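Local atomic coordinates of CDC25-like phosphatase YCH1 (Saccharomyces cerevisiae, PDB entry 3FS5), a protein that acts as a protein phosphatase of the Cdc25 type, built on a single rhodanese-like domain. Residues F125-W128 against Q129-Y132; D37-G40 against S41-M44; G24-T28 against L29-F33. All blocks are in the same frame, centred on the assembly; numbering follows the deposited sequence.

Interaction 1. Residues F125-W128 against Q129-Y132; sequences FSRW and QSVY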
loop_
_atom_site.group_PDB
_atom_site.type_symbol
_atom_site.label_atom_id
_atom_site.label_comp_id
_atom_site.label_asym_id
_atom_site.label_seq_id
_atom_site.Cartn_x
_atom_site.Cartn_y
_atom_site.Cartn_z
ATOM N N PHE A 125 1.015 0.104 -9.525
ATOM C CA PHE A 125 0.095 1.084 -10.072
ATOM C C PHE A 125 -0.141 0.865 -11.556
ATOM O O PHE A 125 -1.205 1.190 -12.065
ATOM C CB PHE A 125 0.603 2.509 -9.848
ATOM C CG PHE A 125 -0.424 3.557 -10.163
ATOM C CD1 PHE A 125 -1.543 3.708 -9.351
ATOM C CD2 PHE A 125 -0.313 4.341 -11.312
ATOM C CE1 PHE A 125 -2.541 4.617 -9.677
ATOM C CE2 PHE A 125 -1.309 5.257 -11.651
ATOM C CZ PHE A 125 -2.428 5.394 -10.831
ATOM N N SER A 126 0.854 0.322 -12.247
ATOM C CA SER A 126 0.727 0.063 -13.670
ATOM C C SER A 126 -0.459 -0.852 -13.976
ATOM O O SER A 126 -1.237 -0.575 -14.889
ATOM C CB SER A 126 2.012 -0.558 -14.215
ATOM O OG SER A 126 1.912 -0.760 -15.612
ATOM N N ARG A 127 -0.614 -1.938 -13.224
ATOM C CA ARG A 127 -1.742 -2.824 -13.485
ATOM C C ARG A 127 -3.017 -2.140 -13.020
ATOM O O ARG A 127 -4.057 -2.232 -13.671
ATOM C CB ARG A 127 -1.601 -4.172 -12.772
ATOM C CG ARG A 127 -2.342 -5.269 -13.531
ATOM C CD ARG A 127 -3.187 -6.186 -12.663
ATOM N NE ARG A 127 -2.399 -7.156 -11.912
ATOM C CZ ARG A 127 -2.896 -8.276 -11.391
ATOM N NH1 ARG A 127 -2.109 -9.102 -10.714
ATOM N NH2 ARG A 127 -4.177 -8.581 -11.562
ATOM N N TRP A 128 -2.931 -1.445 -11.888
ATOM C CA TRP A 128 -4.085 -0.738 -11.352
ATOM C C TRP A 128 -4.710 0.207 -12.379
ATOM O O TRP A 128 -5.908 0.129 -12.649
ATOM C CB TRP A 128 -3.689 0.056 -10.103
ATOM C CG TRP A 128 -4.813 0.870 -9.523
ATOM C CD1 TRP A 128 -5.099 2.177 -9.783
ATOM C CD2 TRP A 128 -5.821 0.410 -8.615
ATOM N NE1 TRP A 128 -6.224 2.563 -9.094
ATOM C CE2 TRP A 128 -6.687 1.498 -8.369
ATOM C CE3 TRP A 128 -6.079 -0.817 -7.986
ATOM C CZ2 TRP A 128 -7.796 1.398 -7.518
ATOM C CZ3 TRP A 128 -7.183 -0.917 -7.140
ATOM C CH2 TRP A 128 -8.027 0.188 -6.915
ATOM N N GLN A 129 -3.902 1.094 -12.956
ATOM C CA GLN A 129 -4.431 2.049 -13.926
ATOM C C GLN A 129 -4.990 1.421 -15.201
ATOM O O GLN A 129 -5.890 1.982 -15.822
ATOM C CB GLN A 129 -3.371 3.113 -14.280
ATOM C CG GLN A 129 -2.166 2.639 -15.087
ATOM C CD GLN A 129 -2.460 2.465 -16.571
ATOM O OE1 GLN A 129 -3.093 3.316 -17.200
ATOM N NE2 GLN A 129 -1.984 1.364 -17.140
ATOM N N SER A 130 -4.482 0.258 -15.591
ATOM C CA SER A 130 -4.970 -0.381 -16.808
ATOM C C SER A 130 -6.431 -0.787 -16.633
ATOM O O SER A 130 -7.139 -1.019 -17.608
ATOM C CB SER A 130 -4.131 -1.616 -17.151
ATOM O OG SER A 130 -4.386 -2.682 -16.250
ATOM N N VAL A 131 -6.880 -0.852 -15.384
ATOM C CA VAL A 131 -8.253 -1.245 -15.090
ATOM C C VAL A 131 -9.092 -0.127 -14.479
ATOM O O VAL A 131 -10.240 0.072 -14.870
ATOM C CB VAL A 131 -8.291 -2.449 -14.111
ATOM C CG1 VAL A 131 -9.729 -2.867 -13.852
ATOM C CG2 VAL A 131 -7.497 -3.606 -14.678
ATOM N N TYR A 132 -8.515 0.602 -13.529
ATOM C CA TYR A 132 -9.237 1.670 -12.838
ATOM C C TYR A 132 -8.660 3.070 -13.025
ATOM O O TYR A 132 -9.088 4.015 -12.357
ATOM C CB TYR A 132 -9.296 1.359 -11.341
ATOM C CG TYR A 132 -9.856 -0.009 -11.014
ATOM C CD1 TYR A 132 -9.053 -0.992 -10.440
ATOM C CD2 TYR A 132 -11.190 -0.323 -11.288
ATOM C CE1 TYR A 132 -9.559 -2.255 -10.146
ATOM C CE2 TYR A 132 -11.708 -1.585 -11.000
ATOM C CZ TYR A 132 -10.888 -2.546 -10.428
ATOM O OH TYR A 132 -11.395 -3.795 -10.140
#
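Q129 N bonds to F125 O at 2.8 Å and Y132 N to W128 O, also at 2.8 Å, the i to i+4 pattern of an alpha-helix. The residues make up nearly the whole of helix 124-132 in the rhodanese-like domain. W128 O takes a second backbone donor, V131 N. The bonds from S130 N to S126 O and R127 O are both weak.

W128 and Y132, one turn apart, form an edge-to-face pair. Their planes stand at 50°, and the six-membered ring of W128 lies 4.8 Å from the Y132 ring, centroid to centroid. The Y132 edge leads with CD1, which sits over the indole face, 3.8 Å from W128 CZ3. Y132 CB makes a CH-pi contact with the same indole, 4.2 Å from the centroid of the five-membered ring. V131 CG1 covers one face of the Y132 ring, and H18 stacks on that ring as well. T139 OG1 ties the pair down, bonding to both W128 NE1 and Y132 O.

Q129 folds back along the helix. Its CG stands between the backbone N and the carbonyl carbon (chi1 69°), and the chain bends again at the next torsion. This brings NE2 to S126 O at 3.1 Å. S126 O lies near the plane of the Q129 amide, and NE2 comes in the carbonyl plane of S126. Y142 OH holds the other end of the amide, at OE1. Lower down the side chain, Q129 CB rests 4.0 Å from F125 CE2. S130 also turns back on the helix: its OG donates to R127 O at 2.6 Å, tilted 20° from the carbonyl plane.

Interaction 2. Residues D37-G40 against S41-M44; sequences DVRG and SDYM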
loop_
_atom_site.group_PDB
_atom_site.type_symbol
_atom_site.label_atom_id
_atom_site.label_comp_id
_atom_site.label_asym_id
_atom_site.label_seq_id
_atom_site.Cartn_x
_atom_site.Cartn_y
_atom_site.Cartn_z
ATOM N N ASP A 37 1.981 4.022 -0.955
ATOM C CA ASP A 37 2.645 4.091 -2.256
ATOM C C ASP A 37 4.124 4.388 -1.988
ATOM O O ASP A 37 4.467 5.482 -1.546
ATOM C CB ASP A 37 1.984 5.218 -3.064
ATOM C CG ASP A 37 2.453 5.284 -4.501
ATOM O OD1 ASP A 37 1.699 5.836 -5.328
ATOM O OD2 ASP A 37 3.561 4.809 -4.808
ATOM N N VAL A 38 5.000 3.421 -2.259
ATOM C CA VAL A 38 6.423 3.610 -1.987
ATOM C C VAL A 38 7.294 3.957 -3.193
ATOM O O VAL A 38 8.513 3.777 -3.171
ATOM C CB VAL A 38 7.009 2.375 -1.249
ATOM C CG1 VAL A 38 6.286 2.196 0.097
ATOM C CG2 VAL A 38 6.854 1.118 -2.097
ATOM N N ARG A 39 6.660 4.475 -4.238
ATOM C CA ARG A 39 7.376 4.885 -5.437
ATOM C C ARG A 39 8.131 6.179 -5.144
ATOM O O ARG A 39 7.845 6.866 -4.160
ATOM C CB ARG A 39 6.394 5.130 -6.584
ATOM C CG ARG A 39 5.746 3.873 -7.137
ATOM C CD ARG A 39 4.824 4.221 -8.290
ATOM N NE ARG A 39 3.622 4.913 -7.822
ATOM C CZ ARG A 39 2.697 5.431 -8.625
ATOM N NH1 ARG A 39 1.634 6.032 -8.108
ATOM N NH2 ARG A 39 2.844 5.360 -9.947
ATOM N N GLY A 40 9.101 6.498 -5.994
ATOM C CA GLY A 40 9.859 7.725 -5.826
ATOM C C GLY A 40 9.289 8.760 -6.778
ATOM O O GLY A 40 8.103 9.095 -6.708
ATOM N N SER A 41 10.115 9.269 -7.685
ATOM C CA SER A 41 9.615 10.251 -8.634
ATOM C C SER A 41 8.655 9.565 -9.608
ATOM O O SER A 41 7.885 10.229 -10.296
ATOM C CB SER A 41 10.777 10.934 -9.377
ATOM O OG SER A 41 11.671 9.990 -9.926
ATOM N N ASP A 42 8.680 8.232 -9.658
ATOM C CA ASP A 42 7.757 7.528 -10.545
ATOM C C ASP A 42 6.323 7.512 -10.002
ATOM O O ASP A 42 5.445 6.826 -10.520
ATOM C CB ASP A 42 8.258 6.108 -10.876
ATOM C CG ASP A 42 8.779 5.343 -9.670
ATOM O OD1 ASP A 42 9.171 5.952 -8.657
ATOM O OD2 ASP A 42 8.818 4.098 -9.760
ATOM N N TYR A 43 6.095 8.307 -8.964
ATOM C CA TYR A 43 4.778 8.449 -8.357
ATOM C C TYR A 43 3.942 9.287 -9.324
ATOM O O TYR A 43 2.712 9.256 -9.297
ATOM C CB TYR A 43 4.930 9.165 -7.011
ATOM C CG TYR A 43 3.656 9.594 -6.320
ATOM C CD1 TYR A 43 3.234 10.926 -6.360
ATOM C CD2 TYR A 43 2.911 8.688 -5.566
ATOM C CE1 TYR A 43 2.107 11.346 -5.660
ATOM C CE2 TYR A 43 1.783 9.095 -4.864
ATOM C CZ TYR A 43 1.387 10.421 -4.911
ATOM O OH TYR A 43 0.283 10.825 -4.195
ATOM N N MET A 44 4.638 10.021 -10.190
ATOM C CA MET A 44 4.025 10.901 -11.183
ATOM C C MET A 44 3.078 10.193 -12.146
ATOM O O MET A 44 3.344 9.080 -12.587
ATOM C CB MET A 44 5.129 11.601 -11.995
ATOM C CG MET A 44 4.626 12.454 -13.163
ATOM S SD MET A 44 5.966 13.101 -14.218
ATOM C CE MET A 44 6.107 11.797 -15.427
HETATM O O HOH W 1 1.539 7.118 -11.796
#
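The guanidinium of R39 carries Y43 on one face, with Y43 CA 3.6 Å above its plane and over its centre. Y43 O lies over the same face. The D37 carboxylate sits at the edge of the guanidinium, in plane. D37 also meets the edge of the Y43 ring, where OD1 is 3.1 Å from CD2. Ring and guanidinium planes are 63° apart.

R39 grips D37 side-on with two nitrogens in a salt bridge. NH1 reaches OD1 at 2.8 Å and NE reaches OD2 at 3.0 Å, each on the syn lone pair. The bend in the R39 chain at chi3 (-71°) turns the guanidinium toward the D37 carboxylate. OD2 also accepts R39 N at 3.2 Å, which makes an Asx turn. NH1 bonds to G46 O as well, and water 1 links NH2 to M44 O. With both ends held, the guanidinium has little freedom to rotate. A leucine in place of R39 would probably leave the buried D37 carboxylate without its charge mate and a gap beside Y43 CA, where the guanidinium now lies.

G40 N donates to D42 OD1 at 2.7 Å, nearly along the C-O direction. Y43 N bonds to G40 O at 3.1 Å, well above the carbonyl plane, as the chain enters the short 3-10 segment. D42 OD2 bonds to the OH of the modified cysteine at position 90. That cysteine follows H89 in a CX5R sequence, the active-site loop signature of Cdc25 and other cysteine-dependent phosphatases.

The turn follows strand 33-37 and precedes strand 47-48. D37 and R39 touch H47 on that next strand and H89 just after strand 84-88, and the Y43 ring stacks with H47 and H53.

Interaction 3. Residues G24-T28 against L29-F33; sequences GHTTT and LREPF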
loop_
_atom_site.group_PDB
_atom_site.type_symbol
_atom_site.label_atom_id
_atom_site.label_comp_id
_atom_site.label_asym_id
_atom_site.label_seq_id
_atom_site.Cartn_x
_atom_site.Cartn_y
_atom_site.Cartn_z
ATOM N N GLY A 24 -15.435 0.325 1.910
ATOM C CA GLY A 24 -14.880 1.114 2.994
ATOM C C GLY A 24 -14.155 0.293 4.046
ATOM O O GLY A 24 -13.708 0.829 5.058
ATOM N N HIS A 25 -14.034 -1.006 3.804
ATOM C CA HIS A 25 -13.358 -1.915 4.724
ATOM C C HIS A 25 -13.105 -3.240 4.020
ATOM O O HIS A 25 -13.590 -3.459 2.904
ATOM C CB HIS A 25 -14.217 -2.141 5.976
ATOM C CG HIS A 25 -15.636 -2.512 5.673
ATOM N ND1 HIS A 25 -15.982 -3.697 5.062
ATOM C CD2 HIS A 25 -16.793 -1.832 5.861
ATOM C CE1 HIS A 25 -17.291 -3.731 4.882
ATOM N NE2 HIS A 25 -17.807 -2.612 5.358
ATOM N N THR A 26 -12.343 -4.123 4.657
ATOM C CA THR A 26 -12.062 -5.417 4.049
ATOM C C THR A 26 -13.345 -6.241 4.012
ATOM O O THR A 26 -14.238 -6.070 4.843
ATOM C CB THR A 26 -10.988 -6.206 4.821
ATOM O OG1 THR A 26 -11.493 -6.559 6.113
ATOM C CG2 THR A 26 -9.718 -5.373 4.971
ATOM N N THR A 27 -13.421 -7.140 3.043
ATOM C CA THR A 27 -14.597 -7.979 2.859
ATOM C C THR A 27 -14.807 -9.025 3.951
ATOM O O THR A 27 -15.911 -9.172 4.468
ATOM C CB THR A 27 -14.531 -8.690 1.498
ATOM O OG1 THR A 27 -13.343 -9.488 1.435
ATOM C CG2 THR A 27 -14.495 -7.670 0.371
ATOM N N THR A 28 -13.744 -9.739 4.304
ATOM C CA THR A 28 -13.818 -10.791 5.317
ATOM C C THR A 28 -14.093 -10.352 6.756
ATOM O O THR A 28 -15.118 -10.713 7.331
ATOM C CB THR A 28 -12.528 -11.648 5.309
ATOM O OG1 THR A 28 -12.501 -12.457 4.126
ATOM C CG2 THR A 28 -12.469 -12.554 6.534
ATOM N N LEU A 29 -13.180 -9.580 7.338
ATOM C CA LEU A 29 -13.327 -9.147 8.725
ATOM C C LEU A 29 -13.839 -7.724 8.921
ATOM O O LEU A 29 -13.957 -7.257 10.055
ATOM C CB LEU A 29 -11.988 -9.310 9.446
ATOM C CG LEU A 29 -11.373 -10.714 9.383
ATOM C CD1 LEU A 29 -9.945 -10.682 9.912
ATOM C CD2 LEU A 29 -12.227 -11.682 10.187
ATOM N N ARG A 30 -14.142 -7.036 7.825
ATOM C CA ARG A 30 -14.635 -5.667 7.900
ATOM C C ARG A 30 -13.645 -4.767 8.632
ATOM O O ARG A 30 -14.041 -3.861 9.367
ATOM C CB ARG A 30 -15.982 -5.625 8.622
ATOM C CG ARG A 30 -17.143 -6.253 7.862
ATOM C CD ARG A 30 -18.328 -6.428 8.799
ATOM N NE ARG A 30 -18.516 -5.239 9.625
ATOM C CZ ARG A 30 -19.204 -5.212 10.763
ATOM N NH1 ARG A 30 -19.315 -4.079 11.444
ATOM N NH2 ARG A 30 -19.776 -6.318 11.223
ATOM N N GLU A 31 -12.356 -5.023 8.431
ATOM C CA GLU A 31 -11.314 -4.223 9.063
ATOM C C GLU A 31 -10.895 -3.070 8.153
ATOM O O GLU A 31 -11.140 -3.088 6.945
ATOM C CB GLU A 31 -10.088 -5.089 9.367
ATOM C CG GLU A 31 -10.363 -6.285 10.251
ATOM C CD GLU A 31 -9.115 -7.104 10.515
ATOM O OE1 GLU A 31 -8.442 -7.491 9.538
ATOM O OE2 GLU A 31 -8.807 -7.363 11.698
ATOM N N PRO A 32 -10.255 -2.044 8.728
ATOM C CA PRO A 32 -9.813 -0.899 7.935
ATOM C C PRO A 32 -8.534 -1.226 7.169
ATOM O O PRO A 32 -7.847 -2.212 7.465
ATOM C CB PRO A 32 -9.604 0.181 8.989
ATOM C CG PRO A 32 -9.096 -0.602 10.150
ATOM C CD PRO A 32 -10.003 -1.820 10.164
ATOM N N PHE A 33 -8.213 -0.403 6.180
ATOM C CA PHE A 33 -7.007 -0.623 5.394
ATOM C C PHE A 33 -6.366 0.720 5.066
ATOM O O PHE A 33 -7.002 1.762 5.185
ATOM C CB PHE A 33 -7.351 -1.384 4.103
ATOM C CG PHE A 33 -8.270 -0.626 3.177
ATOM C CD1 PHE A 33 -7.759 0.290 2.262
ATOM C CD2 PHE A 33 -9.649 -0.801 3.248
ATOM C CE1 PHE A 33 -8.607 1.021 1.433
ATOM C CE2 PHE A 33 -10.509 -0.076 2.423
ATOM C CZ PHE A 33 -9.987 0.839 1.514
HETATM O O HOH W 2 -10.541 1.711 5.780
#
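T26 meets E31 by two bonds that close the loop. T26 N donates to E31 O at 2.8 Å, in the carbonyl plane. In return E31 N donates to T26 OG1 at 2.9 Å, so a side chain stands in for a backbone acceptor. With chi1 at 66°, OG1 is tucked over its own backbone, where E31 N can reach it.

H25 lies side by side with R30. R30 CG stands over one face of the imidazole, 4.2 Å from its centroid, in a CH-pi contact. The ring is pinned by its own segment: ND1 donates to T26 O at 3.0 Å, with the oxygen near the ring plane. T26 O also receives a CA-H...O contact from R30 CA at 3.1 Å.

The loop joins helix 14-23 to strand 33-37 of the central parallel sheet, a helix-to-strand connection of the rhodanese alpha/beta fold. G24 leaves the helix with positive phi. Water 2 bridges F33 N and, weakly, G24 O. The F33 ring turns its edge to H25 N, with CE2 3.9 Å from that nitrogen.

Where the chain turns back, L29 runs alongside T28, its CG 3.6 Å from T28 CG2. L29 N is buried without a hydrogen-bond partner. The carboxylate of E31 turns to the sheet, where R117 makes a salt bridge to OE1 and A83 N bonds to OE2.

The three contacts follow one another in the chain as 3, 2, 1. Strand 33-37 links interaction 3 to interaction 2: F33 opens it and D37 closes it. These two contacts lie on opposite sides of the chain's centre, with their own centres about 26 Å apart. Interactions 1 and 2 are about 14 Å apart, centre to centre, and touch where F125 CD2 packs 3.6 Å from R39 NH2. Both flank the loop of the modified cysteine at position 90: S126 bonds by its backbone to M91, and D42 and R39 touch M91. Interaction 3 does not touch interaction 1: their centres are about 22 Å apart and their nearest atoms about 8 Å.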